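Local structure of cytosolic IMP-GMP specific 5'-nucleotidase (Legionella pneumophila subsp. pneumophila, 4OHF) at residues F238-N246 against P276-F287. The protein probably removes the 5'-phosphate from nucleoside monophosphates such as IMP and GMP by hydrolysis, as a magnesium-dependent, HAD-like cytosolic nucleotidase. Sequence-based numbering, arbitrary orientation.
Sequences FEFVITLAN and PGVYQGGNAKKF
T243 meets Y279 O twice: its backbone N donates at 2.8 Å to Y279 O and its hydroxyl OG1 at 2.7 Å to the same atom. The two donors arrive from opposite faces of the carbonyl plane, and chi1 of 63° sets OG1 between the backbone N and the carbonyl carbon, facing the neighbouring strand. V241 N to G277 O, Y279 N to V241 O (3.0 Å) and G281 N to T243 O complete the regular bonding of two parallel strands, whose short axes diverge by 25°.

One face of the pair is aromatic. With CG anti to its own carbonyl carbon, the F240 ring lies between P276 and F287: P276 CA sits 3.8 Å from the ring centroid as a CH-pi contact, while F287 directs its edge at the opposite face, the planes inclined at 67° in a T-shaped pair. Y279 CE1 approaches the F240 edge at CD2, and I242 CD1 reaches F287 CD2 at 3.7 Å. On the other face, which T243 and Q280 share, the V241 and V278 side chains lie side by side, touching through CG1 and CG2. Just past the strand end, L244 lies alongside Q280, whose OE1 is bonded to N269 ND2 of the second subunit; the A245 side chain lies about 10 Å from the bound magnesium.

F287 is presented by helix 284-290, capped at its N terminus by N283, whose OD1 accepts a nearly straight bond from K286 N at 2.7 Å. F257 and F206 adjoin F287. Strand 204-208 flanks 240-243, and antiparallel strand 257-260 flanks 277-281, in the mixed sheet of the HAD-like domain, while helix 213-224 packs over T243 and V278.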
ATOM      1  N   PHE B 238      16.065 -39.813   2.897  1.00 46.82           N
ATOM      2  CA  PHE B 238      16.086 -38.380   3.170  1.00 47.59           C
ATOM      3  C   PHE B 238      17.156 -37.848   4.124  1.00 48.32           C
ATOM      4  O   PHE B 238      17.350 -38.361   5.224  1.00 48.55           O
ATOM      5  CB  PHE B 238      14.692 -37.967   3.645  1.00 45.62           C
ATOM      6  CG  PHE B 238      13.597 -38.453   2.745  1.00 43.13           C
ATOM      7  CD1 PHE B 238      13.447 -37.925   1.473  1.00 42.37           C
ATOM      8  CD2 PHE B 238      12.763 -39.492   3.142  1.00 44.17           C
ATOM      9  CE1 PHE B 238      12.485 -38.425   0.607  1.00 43.88           C
ATOM     10  CE2 PHE B 238      11.789 -40.005   2.280  1.00 42.46           C
ATOM     11  CZ  PHE B 238      11.654 -39.470   1.012  1.00 44.36           C
ATOM     12  N   GLU B 239      17.844 -36.799   3.678  1.00 50.19           N
ATOM     13  CA  GLU B 239      18.895 -36.156   4.458  1.00 50.68           C
ATOM     14  C   GLU B 239      18.233 -35.456   5.639  1.00 50.74           C
ATOM     15  O   GLU B 239      18.611 -35.669   6.784  1.00 52.07           O
ATOM     16  CB  GLU B 239      19.636 -35.141   3.584  1.00 50.60           C
ATOM     17  CG  GLU B 239      20.947 -34.630   4.165  1.00 54.25           C
ATOM     18  CD  GLU B 239      22.047 -35.691   4.199  1.00 55.95           C
ATOM     19  OE1 GLU B 239      23.202 -35.333   4.519  1.00 55.51           O
ATOM     20  OE2 GLU B 239      21.758 -36.876   3.912  1.00 57.26           O
ATOM     21  N   PHE B 240      17.244 -34.614   5.343  1.00 50.00           N
ATOM     22  CA  PHE B 240      16.483 -33.896   6.362  1.00 48.32           C
ATOM     23  C   PHE B 240      15.014 -34.112   6.099  1.00 48.10           C
ATOM     24  O   PHE B 240      14.591 -34.380   4.962  1.00 46.85           O
ATOM     25  CB  PHE B 240      16.699 -32.387   6.296  1.00 49.18           C
ATOM     26  CG  PHE B 240      18.090 -31.953   6.583  1.00 51.64           C
ATOM     27  CD1 PHE B 240      19.037 -31.901   5.567  1.00 52.07           C
ATOM     28  CD2 PHE B 240      18.451 -31.570   7.871  1.00 52.62           C
ATOM     29  CE1 PHE B 240      20.329 -31.467   5.827  1.00 53.39           C
ATOM     30  CE2 PHE B 240      19.738 -31.134   8.151  1.00 53.79           C
ATOM     31  CZ  PHE B 240      20.684 -31.082   7.124  1.00 54.96           C
ATOM     32  N   VAL B 241      14.227 -33.978   7.150  1.00 46.20           N
ATOM     33  CA  VAL B 241      12.799 -34.101   7.008  1.00 46.11           C
ATOM     34  C   VAL B 241      12.245 -33.021   7.919  1.00 44.37           C
ATOM     35  O   VAL B 241      12.296 -33.141   9.134  1.00 44.32           O
ATOM     36  CB  VAL B 241      12.296 -35.539   7.374  1.00 45.84           C
ATOM     37  CG1 VAL B 241      12.945 -35.998   8.632  1.00 48.45           C
ATOM     38  CG2 VAL B 241      10.771 -35.558   7.509  1.00 44.66           C
ATOM     39  N   ILE B 242      11.763 -31.947   7.295  1.00 43.12           N
ATOM     40  CA  ILE B 242      11.213 -30.786   7.987  1.00 42.77           C
ATOM     41  C   ILE B 242       9.675 -30.788   8.007  1.00 42.60           C
ATOM     42  O   ILE B 242       9.020 -30.722   6.961  1.00 41.98           O
ATOM     43  CB  ILE B 242      11.729 -29.494   7.312  1.00 41.91           C
ATOM     44  CG1 ILE B 242      13.251 -29.581   7.147  1.00 39.71           C
ATOM     45  CG2 ILE B 242      11.350 -28.282   8.138  1.00 41.29           C
ATOM     46  CD1 ILE B 242      13.869 -28.404   6.404  1.00 39.60           C
ATOM     47  N   THR B 243       9.111 -30.843   9.212  1.00 42.64           N
ATOM     48  CA  THR B 243       7.668 -30.888   9.402  1.00 41.27           C
ATOM     49  C   THR B 243       7.043 -29.595   9.945  1.00 41.86           C
ATOM     50  O   THR B 243       7.738 -28.748  10.512  1.00 40.73           O
ATOM     51  CB  THR B 243       7.328 -32.051  10.309  1.00 40.65           C
ATOM     52  OG1 THR B 243       7.926 -31.842  11.593  1.00 42.43           O
ATOM     53  CG2 THR B 243       7.887 -33.331   9.719  1.00 39.91           C
ATOM     54  N   LEU B 244       5.722 -29.465   9.786  1.00 42.88           N
ATOM     55  CA  LEU B 244       5.004 -28.258  10.186  1.00 42.54           C
ATOM     56  C   LEU B 244       5.886 -27.107   9.687  1.00 43.50           C
ATOM     57  O   LEU B 244       6.195 -26.155  10.410  1.00 43.38           O
ATOM     58  CB  LEU B 244       4.822 -28.198  11.705  1.00 43.30           C
ATOM     59  CG  LEU B 244       3.626 -28.965  12.291  1.00 45.93           C
ATOM     60  CD1 LEU B 244       3.656 -28.874  13.810  1.00 44.75           C
ATOM     61  CD2 LEU B 244       2.312 -28.399  11.760  1.00 43.41           C
ATOM     62  N   ALA B 245       6.300 -27.228   8.430  1.00 41.73           N
ATOM     63  CA  ALA B 245       7.173 -26.254   7.808  1.00 42.03           C
ATOM     64  C   ALA B 245       6.582 -24.865   7.810  1.00 41.41           C
ATOM     65  O   ALA B 245       7.302 -23.880   7.874  1.00 41.42           O
ATOM     66  CB  ALA B 245       7.499 -26.680   6.387  1.00 40.92           C
ATOM     67  N   ASN B 246       5.265 -24.797   7.739  1.00 41.76           N
ATOM     68  CA  ASN B 246       4.571 -23.521   7.724  1.00 42.86           C
ATOM     69  C   ASN B 246       4.912 -22.712   6.458  1.00 42.18           C
ATOM     70  O   ASN B 246       5.321 -21.549   6.525  1.00 42.94           O
ATOM     71  CB  ASN B 246       4.907 -22.723   8.991  1.00 41.76           C
ATOM     72  CG  ASN B 246       3.906 -21.613   9.275  1.00 42.30           C
ATOM     73  OD1 ASN B 246       4.025 -20.912  10.273  1.00 42.21           O
ATOM     74  ND2 ASN B 246       2.910 -21.453   8.400  1.00 43.63           N
ATOM     75  N   PRO B 276      21.648 -33.181   9.717  1.00 52.29           N
ATOM     76  CA  PRO B 276      20.734 -34.202   9.212  1.00 51.95           C
ATOM     77  C   PRO B 276      19.852 -34.761  10.318  1.00 51.80           C
ATOM     78  O   PRO B 276      20.333 -35.108  11.395  1.00 51.90           O
ATOM     79  CB  PRO B 276      21.678 -35.238   8.622  1.00 51.82           C
ATOM     80  CG  PRO B 276      22.789 -34.378   8.071  1.00 50.91           C
ATOM     81  CD  PRO B 276      23.007 -33.367   9.170  1.00 51.44           C
ATOM     82  N   GLY B 277      18.553 -34.818  10.048  1.00 51.93           N
ATOM     83  CA  GLY B 277      17.612 -35.322  11.031  1.00 49.47           C
ATOM     84  C   GLY B 277      16.217 -34.775  10.798  1.00 48.11           C
ATOM     85  O   GLY B 277      15.922 -34.229   9.734  1.00 47.46           O
ATOM     86  N   VAL B 278      15.357 -34.916  11.803  1.00 47.27           N
ATOM     87  CA  VAL B 278      13.988 -34.444  11.705  1.00 43.72           C
ATOM     88  C   VAL B 278      13.852 -33.108  12.430  1.00 43.74           C
ATOM     89  O   VAL B 278      14.493 -32.903  13.455  1.00 43.54           O
ATOM     90  CB  VAL B 278      13.028 -35.459  12.326  1.00 40.23           C
ATOM     91  CG1 VAL B 278      11.595 -35.009  12.101  1.00 42.58           C
ATOM     92  CG2 VAL B 278      13.273 -36.831  11.726  1.00 40.49           C
ATOM     93  N   TYR B 279      13.029 -32.210  11.888  1.00 41.36           N
ATOM     94  CA  TYR B 279      12.803 -30.902  12.483  1.00 41.27           C
ATOM     95  C   TYR B 279      11.354 -30.444  12.307  1.00 42.97           C
ATOM     96  O   TYR B 279      10.553 -31.094  11.623  1.00 43.25           O
ATOM     97  CB  TYR B 279      13.719 -29.840  11.849  1.00 41.23           C
ATOM     98  CG  TYR B 279      15.195 -29.990  12.153  1.00 43.33           C
ATOM     99  CD1 TYR B 279      15.999 -30.866  11.412  1.00 43.96           C
ATOM    100  CD2 TYR B 279      15.788 -29.270  13.194  1.00 42.70           C
ATOM    101  CE1 TYR B 279      17.357 -31.018  11.696  1.00 43.20           C
ATOM    102  CE2 TYR B 279      17.144 -29.415  13.493  1.00 43.02           C
ATOM    103  CZ  TYR B 279      17.927 -30.291  12.739  1.00 45.65           C
ATOM    104  OH  TYR B 279      19.278 -30.429  13.012  1.00 44.32           O
ATOM    105  N   GLN B 280      11.030 -29.318  12.941  1.00 42.05           N
ATOM    106  CA  GLN B 280       9.703 -28.718  12.844  1.00 41.50           C
ATOM    107  C   GLN B 280       9.911 -27.221  12.599  1.00 40.90           C
ATOM    108  O   GLN B 280      10.857 -26.638  13.134  1.00 38.78           O
ATOM    109  CB  GLN B 280       8.910 -28.943  14.139  1.00 40.86           C
ATOM    110  CG  GLN B 280       7.531 -28.309  14.117  1.00 39.88           C
ATOM    111  CD  GLN B 280       6.654 -28.768  15.256  1.00 38.75           C
ATOM    112  OE1 GLN B 280       6.286 -29.938  15.326  1.00 40.82           O
ATOM    113  NE2 GLN B 280       6.307 -27.851  16.149  1.00 34.35           N
ATOM    114  N   GLY B 281       9.044 -26.615  11.786  1.00 40.12           N
ATOM    115  CA  GLY B 281       9.169 -25.194  11.480  1.00 40.42           C
ATOM    116  C   GLY B 281      10.389 -24.839  10.632  1.00 41.22           C
ATOM    117  O   GLY B 281      10.661 -25.479   9.606  1.00 39.89           O
ATOM    118  N   GLY B 282      11.129 -23.815  11.057  1.00 41.53           N
ATOM    119  CA  GLY B 282      12.323 -23.409  10.328  1.00 39.75           C
ATOM    120  C   GLY B 282      12.099 -22.340   9.264  1.00 41.26           C
ATOM    121  O   GLY B 282      10.987 -21.826   9.071  1.00 40.12           O
ATOM    122  N   ASN B 283      13.175 -21.995   8.569  1.00 40.43           N
ATOM    123  CA  ASN B 283      13.105 -20.999   7.512  1.00 40.97           C
ATOM    124  C   ASN B 283      14.225 -21.282   6.521  1.00 41.13           C
ATOM    125  O   ASN B 283      15.310 -21.730   6.908  1.00 40.38           O
ATOM    126  CB  ASN B 283      13.210 -19.566   8.091  1.00 42.38           C
ATOM    127  CG  ASN B 283      14.573 -19.263   8.712  1.00 42.99           C
ATOM    128  OD1 ASN B 283      15.582 -19.142   8.016  1.00 43.23           O
ATOM    129  ND2 ASN B 283      14.601 -19.139  10.030  1.00 43.92           N
ATOM    130  N   ALA B 284      13.944 -21.044   5.245  1.00 41.44           N
ATOM    131  CA  ALA B 284      14.905 -21.302   4.172  1.00 43.27           C
ATOM    132  C   ALA B 284      16.260 -20.655   4.374  1.00 44.33           C
ATOM    133  O   ALA B 284      17.291 -21.272   4.114  1.00 44.71           O
ATOM    134  CB  ALA B 284      14.333 -20.854   2.846  1.00 44.59           C
ATOM    135  N   LYS B 285      16.250 -19.404   4.815  1.00 45.47           N
ATOM    136  CA  LYS B 285      17.479 -18.663   5.045  1.00 47.74           C
ATOM    137  C   LYS B 285      18.471 -19.474   5.883  1.00 47.57           C
ATOM    138  O   LYS B 285      19.584 -19.769   5.437  1.00 45.96           O
ATOM    139  CB  LYS B 285      17.148 -17.343   5.745  1.00 50.90           C
ATOM    140  CG  LYS B 285      18.351 -16.512   6.170  1.00 55.03           C
ATOM    141  CD  LYS B 285      19.038 -15.839   4.999  1.00 58.90           C
ATOM    142  CE  LYS B 285      19.335 -14.361   5.304  1.00 60.47           C
ATOM    143  NZ  LYS B 285      20.067 -14.159   6.592  1.00 60.70           N
ATOM    144  N   LYS B 286      18.058 -19.850   7.091  1.00 47.18           N
ATOM    145  CA  LYS B 286      18.936 -20.615   7.968  1.00 47.74           C
ATOM    146  C   LYS B 286      19.331 -21.972   7.401  1.00 48.71           C
ATOM    147  O   LYS B 286      20.472 -22.397   7.553  1.00 48.62           O
ATOM    148  CB  LYS B 286      18.289 -20.799   9.344  1.00 45.06           C
ATOM    149  CG  LYS B 286      19.112 -21.656  10.290  1.00 41.05           C
ATOM    150  CD  LYS B 286      18.748 -21.362  11.733  1.00 42.16           C
ATOM    151  CE  LYS B 286      19.211 -22.475  12.659  1.00 43.00           C
ATOM    152  NZ  LYS B 286      20.696 -22.653  12.681  1.00 41.00           N
ATOM    153  N   PHE B 287      18.385 -22.641   6.747  1.00 49.71           N
ATOM    154  CA  PHE B 287      18.624 -23.960   6.168  1.00 51.47           C
ATOM    155  C   PHE B 287      19.733 -23.907   5.138  1.00 52.70           C
ATOM    156  O   PHE B 287      20.652 -24.727   5.142  1.00 52.53           O
ATOM    157  CB  PHE B 287      17.331 -24.486   5.521  1.00 51.06           C
ATOM    158  CG  PHE B 287      17.472 -25.840   4.878  1.00 50.15           C
ATOM    159  CD1 PHE B 287      17.933 -25.964   3.569  1.00 49.71           C
ATOM    160  CD2 PHE B 287      17.138 -26.999   5.585  1.00 51.67           C
ATOM    161  CE1 PHE B 287      18.057 -27.222   2.965  1.00 49.26           C
ATOM    162  CE2 PHE B 287      17.259 -28.264   4.995  1.00 49.70           C
ATOM    163  CZ  PHE B 287      17.718 -28.372   3.682  1.00 49.59           C
TER